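Local coordinates for RNA-dependent RNA Polymerase (Bombyx mori cytoplasmic polyhedrosis virus, PDB 6TZ0), which catalyses RNA-templated RNA synthesis, transcribing the double-stranded viral genome into fully conservative plus strands and probably also making the complementary minus strands, at residues V357-E362 with K631-T636; A472-V477 with T618-E623. One frame throughout, in Å; residues are numbered along the deposited sequence.

Overall arrangement
Both contacts lie within the central polymerase domain, on the same side of the chain's centre, with their own centres about 13 Å apart. Along the chain contact 2 is nested inside contact 1: 357-362, then 472-477, 618-623 and 631-636. Strands 620-624 and 628-631 tie them together, because 618-623 enters the first and 631-636 leaves the second; both belong to a mixed four-stranded sheet with 474-477 and 489-491. The contacts also touch directly, Glu634 OE2 lying 3.2 Å from Thr618 OG1 in a probable hydrogen bond. The loops at both ends of this strand pair thus come near Asp552, which binds UTP, and the neighbouring chain of viral structural protein 4 packs against them.

Contact 1: V357-E362 with K631-T636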
ATOM      1  N   VAL A 357      -9.422  -2.178 -11.111  1.00 37.53           N
ATOM      2  CA  VAL A 357      -9.022  -0.782 -11.019  1.00 37.53           C
ATOM      3  C   VAL A 357      -9.835   0.127 -11.933  1.00 37.53           C
ATOM      4  O   VAL A 357      -9.596   1.333 -11.964  1.00 37.53           O
ATOM      5  CB  VAL A 357      -7.505  -0.658 -11.302  1.00 37.53           C
ATOM      6  CG1 VAL A 357      -7.188  -0.748 -12.788  1.00 37.53           C
ATOM      7  CG2 VAL A 357      -6.840   0.532 -10.596  1.00 37.53           C
ATOM      8  N   PHE A 358     -10.819  -0.396 -12.652  1.00 35.09           N
ATOM      9  CA  PHE A 358     -11.599   0.465 -13.536  1.00 35.09           C
ATOM     10  C   PHE A 358     -12.659   1.202 -12.722  1.00 35.09           C
ATOM     11  O   PHE A 358     -13.365   0.574 -11.929  1.00 35.09           O
ATOM     12  CB  PHE A 358     -12.266  -0.350 -14.641  1.00 35.09           C
ATOM     13  CG  PHE A 358     -12.786   0.478 -15.786  1.00 35.09           C
ATOM     14  CD1 PHE A 358     -11.951   0.832 -16.831  1.00 35.09           C
ATOM     15  CD2 PHE A 358     -14.087   0.936 -15.800  1.00 35.09           C
ATOM     16  CE1 PHE A 358     -12.418   1.597 -17.882  1.00 35.09           C
ATOM     17  CE2 PHE A 358     -14.550   1.717 -16.836  1.00 35.09           C
ATOM     18  CZ  PHE A 358     -13.717   2.039 -17.880  1.00 35.09           C
ATOM     19  N   PRO A 359     -12.814   2.514 -12.905  1.00 34.94           N
ATOM     20  CA  PRO A 359     -13.729   3.278 -12.051  1.00 34.94           C
ATOM     21  C   PRO A 359     -15.187   3.038 -12.402  1.00 34.94           C
ATOM     22  O   PRO A 359     -15.526   2.626 -13.511  1.00 34.94           O
ATOM     23  CB  PRO A 359     -13.336   4.729 -12.334  1.00 34.94           C
ATOM     24  CG  PRO A 359     -12.803   4.695 -13.698  1.00 34.94           C
ATOM     25  CD  PRO A 359     -12.104   3.385 -13.854  1.00 34.94           C
ATOM     26  N   ARG A 360     -16.061   3.323 -11.443  1.00 35.86           N
ATOM     27  CA  ARG A 360     -17.486   3.111 -11.643  1.00 35.86           C
ATOM     28  C   ARG A 360     -18.306   4.102 -10.832  1.00 35.86           C
ATOM     29  O   ARG A 360     -17.811   4.721  -9.890  1.00 35.86           O
ATOM     30  CB  ARG A 360     -17.882   1.684 -11.290  1.00 35.86           C
ATOM     31  CG  ARG A 360     -17.651   1.293  -9.858  1.00 35.86           C
ATOM     32  CD  ARG A 360     -18.110  -0.132  -9.699  1.00 35.86           C
ATOM     33  NE  ARG A 360     -18.014  -0.621  -8.335  1.00 35.86           N
ATOM     34  CZ  ARG A 360     -18.484  -1.799  -7.952  1.00 35.86           C
ATOM     35  NH1 ARG A 360     -19.085  -2.583  -8.834  1.00 35.86           N
ATOM     36  NH2 ARG A 360     -18.370  -2.190  -6.693  1.00 35.86           N
ATOM     37  N   ILE A 361     -19.530   4.322 -11.306  1.00 33.67           N
ATOM     38  CA  ILE A 361     -20.470   5.261 -10.716  1.00 33.67           C
ATOM     39  C   ILE A 361     -21.705   4.544 -10.203  1.00 33.67           C
ATOM     40  O   ILE A 361     -22.370   3.838 -10.953  1.00 33.67           O
ATOM     41  CB  ILE A 361     -20.936   6.279 -11.771  1.00 33.67           C
ATOM     42  CG1 ILE A 361     -19.945   7.434 -11.878  1.00 33.67           C
ATOM     43  CG2 ILE A 361     -22.329   6.788 -11.449  1.00 33.67           C
ATOM     44  CD1 ILE A 361     -19.779   7.947 -13.287  1.00 33.67           C
ATOM     45  N   GLU A 362     -22.032   4.752  -8.935  1.00 35.72           N
ATOM     46  CA  GLU A 362     -23.183   4.090  -8.338  1.00 35.72           C
ATOM     47  C   GLU A 362     -24.163   5.025  -7.645  1.00 35.72           C
ATOM     48  O   GLU A 362     -23.754   5.998  -7.017  1.00 35.72           O
ATOM     49  CB  GLU A 362     -22.714   3.039  -7.328  1.00 35.72           C
ATOM     50  CG  GLU A 362     -21.633   2.104  -7.842  1.00 35.72           C
ATOM     51  CD  GLU A 362     -22.177   1.062  -8.799  1.00 35.72           C
ATOM     52  OE1 GLU A 362     -23.057   0.277  -8.388  1.00 35.72           O
ATOM     53  OE2 GLU A 362     -21.728   1.030  -9.965  1.00 35.72           O
ATOM     54  N   LYS A 631      -3.492   2.458 -20.458  1.00 37.39           N
ATOM     55  CA  LYS A 631      -3.858   3.445 -19.459  1.00 37.39           C
ATOM     56  C   LYS A 631      -5.252   3.144 -18.929  1.00 37.39           C
ATOM     57  O   LYS A 631      -5.989   2.349 -19.506  1.00 37.39           O
ATOM     58  CB  LYS A 631      -3.780   4.853 -20.051  1.00 37.39           C
ATOM     59  CG  LYS A 631      -2.362   5.214 -20.441  1.00 37.39           C
ATOM     60  CD  LYS A 631      -2.270   6.547 -21.123  1.00 37.39           C
ATOM     61  CE  LYS A 631      -2.815   6.497 -22.533  1.00 37.39           C
ATOM     62  NZ  LYS A 631      -1.968   5.660 -23.418  1.00 37.39           N
ATOM     63  N   ASN A 632      -5.590   3.751 -17.802  1.00 36.28           N
ATOM     64  CA  ASN A 632      -6.876   3.534 -17.160  1.00 36.28           C
ATOM     65  C   ASN A 632      -7.749   4.774 -17.325  1.00 36.28           C
ATOM     66  O   ASN A 632      -7.264   5.862 -17.616  1.00 36.28           O
ATOM     67  CB  ASN A 632      -6.663   3.216 -15.679  1.00 36.28           C
ATOM     68  CG  ASN A 632      -7.892   2.649 -15.015  1.00 36.28           C
ATOM     69  OD1 ASN A 632      -8.914   2.436 -15.653  1.00 36.28           O
ATOM     70  ND2 ASN A 632      -7.810   2.437 -13.714  1.00 36.28           N
ATOM     71  N   ALA A 633      -9.054   4.599 -17.146  1.00 34.99           N
ATOM     72  CA  ALA A 633      -9.908   5.762 -16.988  1.00 34.99           C
ATOM     73  C   ALA A 633      -9.693   6.379 -15.607  1.00 34.99           C
ATOM     74  O   ALA A 633      -9.143   5.756 -14.698  1.00 34.99           O
ATOM     75  CB  ALA A 633     -11.375   5.396 -17.190  1.00 34.99           C
ATOM     76  N   GLU A 634     -10.131   7.620 -15.457  1.00 35.47           N
ATOM     77  CA  GLU A 634      -9.809   8.406 -14.277  1.00 35.47           C
ATOM     78  C   GLU A 634     -10.989   8.407 -13.311  1.00 35.47           C
ATOM     79  O   GLU A 634     -12.139   8.228 -13.708  1.00 35.47           O
ATOM     80  CB  GLU A 634      -9.423   9.830 -14.692  1.00 35.47           C
ATOM     81  CG  GLU A 634      -8.557  10.602 -13.698  1.00 35.47           C
ATOM     82  CD  GLU A 634      -9.366  11.386 -12.695  1.00 35.47           C
ATOM     83  OE1 GLU A 634     -10.492  11.792 -13.047  1.00 35.47           O
ATOM     84  OE2 GLU A 634      -8.890  11.595 -11.556  1.00 35.47           O
ATOM     85  N   GLY A 635     -10.691   8.572 -12.028  1.00 36.12           N
ATOM     86  CA  GLY A 635     -11.740   8.603 -11.030  1.00 36.12           C
ATOM     87  C   GLY A 635     -11.762   7.364 -10.163  1.00 36.12           C
ATOM     88  O   GLY A 635     -12.815   6.953  -9.669  1.00 36.12           O
ATOM     89  N   THR A 636     -10.606   6.746 -10.006  1.00 36.52           N
ATOM     90  CA  THR A 636     -10.400   5.646  -9.086  1.00 36.52           C
ATOM     91  C   THR A 636      -9.726   6.270  -7.863  1.00 36.52           C
ATOM     92  O   THR A 636      -9.671   7.494  -7.735  1.00 36.52           O
ATOM     93  CB  THR A 636      -9.594   4.553  -9.804  1.00 36.52           C
ATOM     94  OG1 THR A 636     -10.105   4.422 -11.131  1.00 36.52           O
ATOM     95  CG2 THR A 636      -9.767   3.176  -9.166  1.00 36.52           C
TER
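The backbone carbonyl of Val357, just past the end of helix 349-356, is gripped by two side chains of 631-636. Asn632 ND2 donates to Val357 O at 2.7 Å (N-H...O angle 162°); the oxygen lies almost in the amide plane of Asn632, while the donor stands well above the carbonyl plane. From the opposite face of that plane Thr636 OG1 donates to the same Val357 O at 3.2 Å. Asn632 CG lies anti to the backbone N (chi1 -166°); from it ND2 reaches Val357 O, and OD1 comes 3.6 Å from Phe358 CD1, obliquely to the ring, with ring and amide planes 40° apart.

ND2 also lies against the Val357 side chain, 3.4 Å from CG1. The Pro359 ring and the Asn632 side chain reach toward each other tip to tip, and Pro359 crosses Thr636 at about a right angle. Pro359 CD lies 3.5 Å above one face of the Phe358 ring, offset toward the rim. Pro359 CG packs on Ala633 CB at 3.8 Å, and Pro359 CB meets Gly635 O at 3.5 Å. Phe358 also packs on Arg469 of the neighbouring viral structural protein 4 chain.

Two irregular loops of the polymerase domain, after helix 349-356 and after strand 628-631, are thus joined beside Asp552, which binds UTP (none is bound to this chain here); the side chains of Thr636 and Asp552 are about 5 Å apart.

Contact 2: A472-V477 with T618-E623; sequences APIKLV and TSTSYE
Ile474 and Thr620 meet through their methyl branches, CG2 to CG2 at 3.9 Å, the two side chains set obliquely to each other. Ile474 CG1 lies anti to the carbonyl carbon (chi1 -64°), and beyond it CD1 rests 3.7 Å from the backbone Thr618 O. In Thr620 the hydroxyl takes the position between backbone N and carbonyl carbon, and OG1 comes 3.3 Å from Leu476 CD1.

Leu476 divides its two methyls between neighbours: CD1 goes to Thr620, while CD2 reaches Tyr622 CD1 at 3.9 Å, where the side chains cross at about a right angle. Helix 349-356 covers this pair, with Thr349 touching both residues and Leu353 touching Leu476. Pro473 CB and Ser621 CB make a looser contact at 4.1 Å; Ser621 OG is hydrogen-bonded to Gln629 NE2.

The backbones run in the parallel sense but splay, their strand axes 59° apart. One hydrogen bond joins them, Ser621 N to Ile474 O at 2.7 Å, almost straight at 178°. Lys475 NZ and Glu623 OE1 are 4.3 Å apart, too far for a salt bridge.

Chemically, then, the join across these two segments is one backbone hydrogen bond plus apolar contacts of Ile474 and Leu476 with Thr620 and Tyr622, while each strand is also hydrogen-bonded to its outer neighbour in the sheet; the Lys475-Glu623 attraction probably adds little more than a weak electrostatic pull.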
ATOM      1  N   ALA A 472       5.103  12.500 -15.440  1.00 34.77           N
ATOM      2  CA  ALA A 472       5.436  11.089 -15.315  1.00 34.77           C
ATOM      3  C   ALA A 472       4.188  10.247 -15.068  1.00 34.77           C
ATOM      4  O   ALA A 472       3.255  10.692 -14.393  1.00 34.77           O
ATOM      5  CB  ALA A 472       6.423  10.882 -14.170  1.00 34.77           C
ATOM      6  N   PRO A 473       4.134   9.025 -15.592  1.00 37.36           N
ATOM      7  CA  PRO A 473       2.954   8.183 -15.385  1.00 37.36           C
ATOM      8  C   PRO A 473       2.996   7.451 -14.051  1.00 37.36           C
ATOM      9  O   PRO A 473       4.046   7.281 -13.433  1.00 37.36           O
ATOM     10  CB  PRO A 473       3.028   7.191 -16.549  1.00 37.36           C
ATOM     11  CG  PRO A 473       4.474   7.065 -16.814  1.00 37.36           C
ATOM     12  CD  PRO A 473       5.069   8.419 -16.556  1.00 37.36           C
ATOM     13  N   ILE A 474       1.820   7.003 -13.625  1.00 39.23           N
ATOM     14  CA  ILE A 474       1.659   6.258 -12.383  1.00 39.23           C
ATOM     15  C   ILE A 474       1.698   4.773 -12.713  1.00 39.23           C
ATOM     16  O   ILE A 474       0.903   4.287 -13.525  1.00 39.23           O
ATOM     17  CB  ILE A 474       0.356   6.638 -11.665  1.00 39.23           C
ATOM     18  CG1 ILE A 474       0.399   8.103 -11.234  1.00 39.23           C
ATOM     19  CG2 ILE A 474       0.126   5.737 -10.471  1.00 39.23           C
ATOM     20  CD1 ILE A 474      -0.911   8.630 -10.728  1.00 39.23           C
ATOM     21  N   LYS A 475       2.620   4.051 -12.087  1.00 44.29           N
ATOM     22  CA  LYS A 475       2.868   2.665 -12.446  1.00 44.29           C
ATOM     23  C   LYS A 475       1.832   1.742 -11.815  1.00 44.29           C
ATOM     24  O   LYS A 475       1.172   2.081 -10.834  1.00 44.29           O
ATOM     25  CB  LYS A 475       4.269   2.246 -12.013  1.00 44.29           C
ATOM     26  CG  LYS A 475       5.367   3.096 -12.614  1.00 44.29           C
ATOM     27  CD  LYS A 475       5.394   2.989 -14.121  1.00 44.29           C
ATOM     28  CE  LYS A 475       5.914   1.636 -14.561  1.00 44.29           C
ATOM     29  NZ  LYS A 475       6.021   1.541 -16.041  1.00 44.29           N
ATOM     30  N   LEU A 476       1.702   0.558 -12.398  1.00 45.81           N
ATOM     31  CA  LEU A 476       0.760  -0.455 -11.949  1.00 45.81           C
ATOM     32  C   LEU A 476       1.523  -1.735 -11.642  1.00 45.81           C
ATOM     33  O   LEU A 476       2.381  -2.159 -12.421  1.00 45.81           O
ATOM     34  CB  LEU A 476      -0.309  -0.700 -13.020  1.00 45.81           C
ATOM     35  CG  LEU A 476      -1.569  -1.514 -12.731  1.00 45.81           C
ATOM     36  CD1 LEU A 476      -2.695  -0.967 -13.572  1.00 45.81           C
ATOM     37  CD2 LEU A 476      -1.389  -2.991 -13.040  1.00 45.81           C
ATOM     38  N   VAL A 477       1.212  -2.352 -10.509  1.00 51.45           N
ATOM     39  CA  VAL A 477       1.819  -3.622 -10.127  1.00 51.45           C
ATOM     40  C   VAL A 477       0.749  -4.483  -9.462  1.00 51.45           C
ATOM     41  O   VAL A 477      -0.084  -3.989  -8.698  1.00 51.45           O
ATOM     42  CB  VAL A 477       3.073  -3.401  -9.241  1.00 51.45           C
ATOM     43  CG1 VAL A 477       2.756  -2.603  -7.984  1.00 51.45           C
ATOM     44  CG2 VAL A 477       3.751  -4.719  -8.890  1.00 51.45           C
ATOM     45  N   THR A 618      -5.438  10.314 -11.472  1.00 35.38           N
ATOM     46  CA  THR A 618      -5.413   9.012 -10.824  1.00 35.38           C
ATOM     47  C   THR A 618      -4.888   7.906 -11.731  1.00 35.38           C
ATOM     48  O   THR A 618      -4.220   6.988 -11.239  1.00 35.38           O
ATOM     49  CB  THR A 618      -6.829   8.667 -10.336  1.00 35.38           C
ATOM     50  OG1 THR A 618      -7.318   9.732  -9.513  1.00 35.38           O
ATOM     51  CG2 THR A 618      -6.852   7.401  -9.510  1.00 35.38           C
ATOM     52  N   SER A 619      -5.083   8.048 -13.048  1.00 36.19           N
ATOM     53  CA  SER A 619      -5.041   6.945 -14.009  1.00 36.19           C
ATOM     54  C   SER A 619      -3.692   6.245 -14.057  1.00 36.19           C
ATOM     55  O   SER A 619      -2.677   6.842 -14.424  1.00 36.19           O
ATOM     56  CB  SER A 619      -5.392   7.467 -15.395  1.00 36.19           C
ATOM     57  OG  SER A 619      -6.708   7.966 -15.426  1.00 36.19           O
ATOM     58  N   THR A 620      -3.693   4.974 -13.681  1.00 39.69           N
ATOM     59  CA  THR A 620      -2.493   4.164 -13.715  1.00 39.69           C
ATOM     60  C   THR A 620      -2.210   3.689 -15.130  1.00 39.69           C
ATOM     61  O   THR A 620      -3.121   3.421 -15.916  1.00 39.69           O
ATOM     62  CB  THR A 620      -2.635   2.960 -12.792  1.00 39.69           C
ATOM     63  OG1 THR A 620      -3.756   2.179 -13.213  1.00 39.69           O
ATOM     64  CG2 THR A 620      -2.861   3.414 -11.378  1.00 39.69           C
ATOM     65  N   SER A 621      -0.927   3.585 -15.447  1.00 41.18           N
ATOM     66  CA  SER A 621      -0.471   3.133 -16.750  1.00 41.18           C
ATOM     67  C   SER A 621       0.254   1.810 -16.573  1.00 41.18           C
ATOM     68  O   SER A 621       1.195   1.718 -15.780  1.00 41.18           O
ATOM     69  CB  SER A 621       0.439   4.173 -17.398  1.00 41.18           C
ATOM     70  OG  SER A 621       0.908   3.716 -18.646  1.00 41.18           O
ATOM     71  N   TYR A 622      -0.187   0.789 -17.295  1.00 42.03           N
ATOM     72  CA  TYR A 622       0.458  -0.514 -17.283  1.00 42.03           C
ATOM     73  C   TYR A 622       1.138  -0.761 -18.620  1.00 42.03           C
ATOM     74  O   TYR A 622       0.567  -0.469 -19.674  1.00 42.03           O
ATOM     75  CB  TYR A 622      -0.538  -1.632 -16.978  1.00 42.03           C
ATOM     76  CG  TYR A 622       0.103  -2.989 -17.052  1.00 42.03           C
ATOM     77  CD1 TYR A 622       1.042  -3.386 -16.110  1.00 42.03           C
ATOM     78  CD2 TYR A 622      -0.223  -3.875 -18.068  1.00 42.03           C
ATOM     79  CE1 TYR A 622       1.642  -4.622 -16.182  1.00 42.03           C
ATOM     80  CE2 TYR A 622       0.367  -5.110 -18.146  1.00 42.03           C
ATOM     81  CZ  TYR A 622       1.308  -5.475 -17.209  1.00 42.03           C
ATOM     82  OH  TYR A 622       1.891  -6.717 -17.279  1.00 42.03           O
ATOM     83  N   GLU A 623       2.355  -1.293 -18.570  1.00 44.30           N
ATOM     84  CA  GLU A 623       3.124  -1.609 -19.768  1.00 44.30           C
ATOM     85  C   GLU A 623       2.945  -3.087 -20.086  1.00 44.30           C
ATOM     86  O   GLU A 623       3.500  -3.948 -19.397  1.00 44.30           O
ATOM     87  CB  GLU A 623       4.596  -1.271 -19.568  1.00 44.30           C
ATOM     88  CG  GLU A 623       5.450  -1.563 -20.778  1.00 44.30           C
ATOM     89  CD  GLU A 623       6.899  -1.191 -20.567  1.00 44.30           C
ATOM     90  OE1 GLU A 623       7.240  -0.734 -19.456  1.00 44.30           O
ATOM     91  OE2 GLU A 623       7.698  -1.348 -21.514  1.00 44.30           O
TER